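Inactivation-no-after-potential D protein (Drosophila melanogaster, PDB 5F67) is a PDZ scaffold protein whose third PDZ domain recognises the tail of the TRP channel, probably helping to organise the fly's visual signalling machinery. Local coordinates at residues I37-G42 with G91-A96. Sequence-based numbering, arbitrary orientation.
Sequences IMVIYG and GLLKRA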
# COMPACT_ATOMS: atom_id res chain seq x y z
N ILE A 37 -6.46 -0.78 -2.55
CA ILE A 37 -5.91 -1.44 -1.36
C ILE A 37 -6.60 -1.00 -0.09
O ILE A 37 -7.26 0.04 -0.05
CB ILE A 37 -4.40 -1.13 -1.17
CG1 ILE A 37 -4.17 0.39 -1.06
CG2 ILE A 37 -3.55 -1.73 -2.29
CD1 ILE A 37 -2.72 0.77 -0.65
N MET A 38 -6.43 -1.81 0.96
CA MET A 38 -6.69 -1.38 2.33
C MET A 38 -5.44 -1.68 3.13
O MET A 38 -4.63 -2.52 2.73
CB MET A 38 -7.89 -2.12 2.92
CG MET A 38 -9.19 -1.72 2.28
SD MET A 38 -10.51 -2.82 2.78
CE MET A 38 -11.82 -2.13 1.78
N VAL A 39 -5.25 -0.99 4.25
CA VAL A 39 -4.09 -1.23 5.07
C VAL A 39 -4.50 -1.39 6.52
O VAL A 39 -5.63 -1.03 6.90
CB VAL A 39 -3.02 -0.11 4.96
CG1 VAL A 39 -2.54 0.04 3.50
CG2 VAL A 39 -3.58 1.23 5.46
N ILE A 40 -3.60 -1.95 7.31
CA ILE A 40 -3.77 -2.01 8.75
C ILE A 40 -2.45 -1.62 9.39
O ILE A 40 -1.38 -1.65 8.73
CB ILE A 40 -4.17 -3.43 9.23
CG1 ILE A 40 -3.18 -4.48 8.75
CG2 ILE A 40 -5.58 -3.78 8.77
CD1 ILE A 40 -3.34 -5.82 9.45
N TYR A 41 -2.50 -1.22 10.65
CA TYR A 41 -1.28 -1.14 11.43
C TYR A 41 -1.12 -2.50 12.08
O TYR A 41 -1.99 -2.94 12.84
CB TYR A 41 -1.39 -0.06 12.51
CG TYR A 41 -0.06 0.23 13.13
CD1 TYR A 41 0.71 1.33 12.72
CD2 TYR A 41 0.48 -0.61 14.09
CE1 TYR A 41 1.97 1.58 13.27
CE2 TYR A 41 1.73 -0.37 14.65
CZ TYR A 41 2.46 0.73 14.23
OH TYR A 41 3.71 0.96 14.78
N GLY A 42 -0.02 -3.18 11.78
CA GLY A 42 0.17 -4.53 12.27
C GLY A 42 1.60 -4.84 12.63
O GLY A 42 2.43 -3.94 12.80
N GLY A 91 -4.05 8.72 5.50
CA GLY A 91 -4.15 10.09 5.03
C GLY A 91 -3.29 10.33 3.79
O GLY A 91 -3.72 10.96 2.83
N LEU A 92 -2.06 9.81 3.81
CA LEU A 92 -1.17 9.95 2.67
C LEU A 92 -1.75 9.26 1.45
O LEU A 92 -1.73 9.80 0.34
CB LEU A 92 0.21 9.37 2.99
CG LEU A 92 1.05 10.14 4.02
CD1 LEU A 92 2.23 9.29 4.50
CD2 LEU A 92 1.57 11.44 3.43
N LEU A 93 -2.29 8.06 1.65
CA LEU A 93 -2.85 7.30 0.52
C LEU A 93 -4.08 7.98 -0.06
O LEU A 93 -4.25 8.05 -1.28
CB LEU A 93 -3.16 5.86 0.94
CG LEU A 93 -1.92 5.03 1.25
CD1 LEU A 93 -2.32 3.80 2.05
CD2 LEU A 93 -1.20 4.66 -0.06
N LYS A 94 -4.93 8.52 0.81
CA LYS A 94 -6.14 9.20 0.36
C LYS A 94 -5.85 10.49 -0.39
O LYS A 94 -6.52 10.80 -1.38
CB LYS A 94 -7.07 9.47 1.54
CG LYS A 94 -7.62 8.21 2.17
CD LYS A 94 -8.29 8.51 3.51
CE LYS A 94 -9.70 9.02 3.32
NZ LYS A 94 -10.71 7.93 3.45
N ARG A 95 -4.85 11.25 0.06
CA ARG A 95 -4.56 12.55 -0.55
C ARG A 95 -3.81 12.47 -1.87
O ARG A 95 -3.91 13.38 -2.70
CB ARG A 95 -3.77 13.44 0.42
CG ARG A 95 -4.59 13.87 1.63
CD ARG A 95 -3.92 15.01 2.38
NE ARG A 95 -2.60 14.61 2.88
CZ ARG A 95 -2.40 13.99 4.03
NH1 ARG A 95 -3.44 13.68 4.81
NH2 ARG A 95 -1.17 13.67 4.41
N ALA A 96 -3.06 11.40 -2.07
CA ALA A 96 -2.24 11.24 -3.28
C ALA A 96 -3.12 11.15 -4.52
O ALA A 96 -4.16 10.49 -4.50
CB ALA A 96 -1.35 10.01 -3.15
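At the buried floor of the peptide-binding groove of this PDZ domain, Ile37 and Val39 of strand 37-44 meet Leu93 of helix 86-95. One methyl of the leucine does all the touching: Leu93 CD1 lies 4.0 Å from Val39 CG1 and 4.1 Å from Ile37 CD1. Val39 and Leu93 reach for each other tip to tip, whereas the side chain of Ile37 crosses that of Leu93 at about a right angle. The first torsion of Ile37 (chi1 58°) sets CG1 between the backbone N and the carbonyl carbon, and the extended second torsion (chi2 171°) carries CD1 on to the leucine. A leucine suits the helix because, unbranched at CB, it sends its CG-CD1 arm far into the gap, the CA atoms of Ile37 and Leu93 being 9.4 Å apart; the beta-branched pair suits the strand, filling space close to the backbone. The bound peptide lies against the same groove: the Ile37 backbone hydrogen-bonds to it, consistent with the backbone pairing of peptides in PDZ grooves, while Ile37 and Leu93 each pack on an apolar side chain of it. Met38, whose CB points away from the helix, lies against the peptide backbone. Beneath the groove Leu93 also packs on Leu73 and Val76 of strand 72-76, and Val39 is backed by Ile51 of the neighbouring antiparallel strand 50-56.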